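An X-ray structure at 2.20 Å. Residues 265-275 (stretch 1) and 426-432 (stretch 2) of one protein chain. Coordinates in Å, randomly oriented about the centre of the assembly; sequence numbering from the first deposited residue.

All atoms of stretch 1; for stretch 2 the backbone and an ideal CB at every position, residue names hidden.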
# COMPACT_ATOMS: atom_id res chain seq x y z
N PRO A 265 -21.75 17.38 -14.11
CA PRO A 265 -23.03 17.72 -13.46
C PRO A 265 -23.22 17.01 -12.13
O PRO A 265 -23.79 17.60 -11.20
CB PRO A 265 -24.09 17.28 -14.48
CG PRO A 265 -23.37 17.30 -15.79
CD PRO A 265 -21.96 16.87 -15.48
N PHE A 266 -22.77 15.76 -12.02
CA PHE A 266 -22.87 15.06 -10.75
C PHE A 266 -22.04 15.76 -9.67
O PHE A 266 -22.52 15.95 -8.54
CB PHE A 266 -22.43 13.61 -10.91
CG PHE A 266 -22.14 12.93 -9.62
CD1 PHE A 266 -23.18 12.37 -8.86
CD2 PHE A 266 -20.84 12.86 -9.13
CE1 PHE A 266 -22.91 11.74 -7.65
CE2 PHE A 266 -20.57 12.21 -7.91
CZ PHE A 266 -21.61 11.66 -7.17
N TYR A 267 -20.79 16.12 -9.99
CA TYR A 267 -19.96 16.85 -9.03
C TYR A 267 -20.60 18.17 -8.62
O TYR A 267 -20.58 18.55 -7.44
CB TYR A 267 -18.57 17.12 -9.61
CG TYR A 267 -17.75 15.88 -9.86
CD1 TYR A 267 -17.68 14.87 -8.92
CD2 TYR A 267 -17.02 15.73 -11.03
CE1 TYR A 267 -16.93 13.73 -9.15
CE2 TYR A 267 -16.25 14.61 -11.27
CZ TYR A 267 -16.21 13.62 -10.33
OH TYR A 267 -15.48 12.50 -10.58
N VAL A 268 -21.16 18.90 -9.60
CA VAL A 268 -21.82 20.16 -9.30
C VAL A 268 -23.02 19.93 -8.39
O VAL A 268 -23.22 20.66 -7.41
CB VAL A 268 -22.23 20.87 -10.61
CG1 VAL A 268 -23.10 22.13 -10.34
CG2 VAL A 268 -20.99 21.24 -11.41
N LYS A 269 -23.80 18.88 -8.66
CA LYS A 269 -24.94 18.53 -7.81
C LYS A 269 -24.51 18.30 -6.36
O LYS A 269 -25.16 18.78 -5.43
CB LYS A 269 -25.63 17.27 -8.34
CG LYS A 269 -26.42 17.44 -9.62
CD LYS A 269 -27.26 16.18 -9.94
CE LYS A 269 -27.79 16.26 -11.37
NZ LYS A 269 -28.54 15.04 -11.80
N CYS A 270 -23.44 17.52 -6.15
CA CYS A 270 -22.95 17.34 -4.79
C CYS A 270 -22.56 18.65 -4.15
O CYS A 270 -22.98 18.96 -3.02
CB CYS A 270 -21.78 16.36 -4.77
SG CYS A 270 -22.22 14.74 -5.45
N ALA A 271 -21.70 19.41 -4.81
CA ALA A 271 -21.30 20.70 -4.26
C ALA A 271 -22.52 21.57 -3.95
O ALA A 271 -22.66 22.08 -2.83
CB ALA A 271 -20.35 21.41 -5.23
N ARG A 272 -23.42 21.70 -4.92
CA ARG A 272 -24.60 22.56 -4.77
C ARG A 272 -25.39 22.28 -3.50
O ARG A 272 -25.95 23.19 -2.89
CB ARG A 272 -25.53 22.41 -5.97
CG ARG A 272 -26.63 23.47 -6.00
CD ARG A 272 -26.04 24.85 -6.33
NE ARG A 272 -27.00 25.93 -6.14
CZ ARG A 272 -27.34 26.43 -4.95
NH1 ARG A 272 -26.80 25.96 -3.83
NH2 ARG A 272 -28.22 27.43 -4.89
N ALA A 273 -25.44 21.01 -3.08
CA ALA A 273 -26.11 20.63 -1.84
C ALA A 273 -25.49 21.28 -0.60
O ALA A 273 -26.11 21.25 0.47
CB ALA A 273 -26.08 19.10 -1.69
N PHE A 274 -24.30 21.86 -0.71
CA PHE A 274 -23.62 22.43 0.45
C PHE A 274 -23.44 23.94 0.38
O PHE A 274 -23.09 24.55 1.40
CB PHE A 274 -22.26 21.74 0.65
CG PHE A 274 -22.39 20.27 0.96
CD1 PHE A 274 -22.60 19.36 -0.06
CD2 PHE A 274 -22.36 19.82 2.27
CE1 PHE A 274 -22.76 18.00 0.21
CE2 PHE A 274 -22.51 18.45 2.55
CZ PHE A 274 -22.71 17.54 1.52
N GLY A 275 -23.69 24.57 -0.77
CA GLY A 275 -23.56 25.99 -0.91
C GLY A 275 -23.57 26.35 -2.38
O GLY A 275 -23.63 25.48 -3.26
N UNK A 426 -34.66 11.91 -13.04
CA UNK A 426 -33.97 13.14 -12.66
C UNK A 426 -33.41 12.94 -11.25
O UNK A 426 -34.18 12.76 -10.30
CB UNK A 426 -34.90 14.35 -12.72
N UNK A 427 -32.09 12.98 -11.12
CA UNK A 427 -31.43 12.53 -9.90
C UNK A 427 -30.96 13.73 -9.09
O UNK A 427 -30.18 14.55 -9.57
CB UNK A 427 -30.25 11.61 -10.23
N UNK A 428 -31.42 13.80 -7.84
CA UNK A 428 -30.91 14.73 -6.85
C UNK A 428 -30.03 14.05 -5.80
O UNK A 428 -29.81 12.84 -5.80
CB UNK A 428 -32.08 15.44 -6.16
N UNK A 429 -29.54 14.89 -4.89
CA UNK A 429 -28.74 14.48 -3.74
C UNK A 429 -29.48 14.93 -2.50
O UNK A 429 -30.01 16.04 -2.46
CB UNK A 429 -27.33 15.06 -3.79
N UNK A 430 -29.56 14.06 -1.50
CA UNK A 430 -30.16 14.40 -0.22
C UNK A 430 -29.11 14.13 0.85
O UNK A 430 -28.36 13.15 0.77
CB UNK A 430 -31.44 13.61 0.03
N UNK A 431 -29.03 15.01 1.84
CA UNK A 431 -27.93 15.00 2.79
C UNK A 431 -28.36 14.28 4.06
O UNK A 431 -29.35 14.66 4.69
CB UNK A 431 -27.47 16.42 3.10
N UNK A 432 -27.62 13.24 4.43
CA UNK A 432 -27.89 12.51 5.66
C UNK A 432 -27.45 13.19 6.94
O UNK A 432 -27.84 12.76 8.03
CB UNK A 432 -27.21 11.14 5.58

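Stretch 2 runs extended beside the helix of stretch 1, the two N-to-C directions 32° apart and their axes 8.2 Å apart at closest approach. Along the strand, alternate positions face stretch 1, so 427, 429 and 431 carry the contact.

Position 426 points sideways, with nothing of stretch 1 within 5.5 Å of its ideal CB. Stretch 1 sets no demand here, and many residues would serve. It is His 426, which makes no contact with the helix.

At 427 the CB points toward the helix, 4.1 Å from Lys 269 NZ. The extended lysine brings its amino group to the backbone, where NZ of Lys 269 donates a hydrogen bond to O of the residue at 427, 2.8 Å away. Since a main-chain carbonyl takes this bond, the side chain is left free; a compact one, such as alanine, valine or threonine, would suit the space beside the amine. The residue is Val 427, a beta-branched choice at home in a strand, its CB 4.2 Å from Lys 269 NZ.

At 428 the ideal CB points away, and phi/psi of -106/179 is open to most residues. Stretch 1 does not explain the deposited Gly 428.

Position 429 is the centre of the register: its CA lies 6.5 Å from that of Cys 270. The ideal CB points toward stretch 1, 4.7 Å from Ala 273 CB. Ahead lie the aliphatic part of Lys 269, the sulfur of Cys 270 and the ring of Phe 266, which calls for an apolar chain of some length: isoleucine, leucine, methionine or perhaps valine. Ile 429 answers in the m,m rotamer. Its CG1 meets Lys 269 CB at 4.1 Å, while its CD1 reaches Cys 270 SG at 4.2 Å and Phe 266 CE1 at 4.4 Å.

Position 430 turns away again, leaving stretch 1 no say; Val 430 does not touch it.

At 431 the ideal CB points toward stretch 1, 5.1 Å from Phe 274 CZ. An aromatic face and the carbonyl of Ala 273 are on offer, so a long chain with a donor at its tip would use both; lysine, glutamine or arginine could try. Arg 431 places CD over the Phe 274 ring, 4.0 Å from its centroid, as a CH-pi contact. Farther out, NH1 of Arg 431 donates to O of Ala 273 at 2.9 Å.

Position 432 is out of reach, and Gly 432 makes no contact with stretch 1.

Stretch 2, residues 426-432: HVGIVRG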
# COMPACT_ATOMS: atom_id res chain seq x y z
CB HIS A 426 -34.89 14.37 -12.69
CG HIS A 426 -35.33 14.76 -14.07
ND1 HIS A 426 -34.52 14.66 -15.18
CD2 HIS A 426 -36.51 15.26 -14.52
CE1 HIS A 426 -35.18 15.06 -16.25
NE2 HIS A 426 -36.39 15.44 -15.88
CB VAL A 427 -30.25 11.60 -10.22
CG1 VAL A 427 -29.67 11.05 -8.93
CG2 VAL A 427 -30.71 10.50 -11.17
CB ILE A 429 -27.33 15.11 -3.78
CG1 ILE A 429 -26.66 14.85 -5.13
CG2 ILE A 429 -26.46 14.62 -2.60
CD1 ILE A 429 -26.22 13.41 -5.33
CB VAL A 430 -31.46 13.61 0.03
CG1 VAL A 430 -31.21 12.09 0.00
CG2 VAL A 430 -32.09 14.02 1.35
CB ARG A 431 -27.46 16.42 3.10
CG ARG A 431 -26.75 17.08 1.94
CD ARG A 431 -26.37 18.55 2.25
NE ARG A 431 -25.76 18.70 3.56
CZ ARG A 431 -25.30 19.86 4.03
NH1 ARG A 431 -25.39 20.96 3.30
NH2 ARG A 431 -24.76 19.92 5.24
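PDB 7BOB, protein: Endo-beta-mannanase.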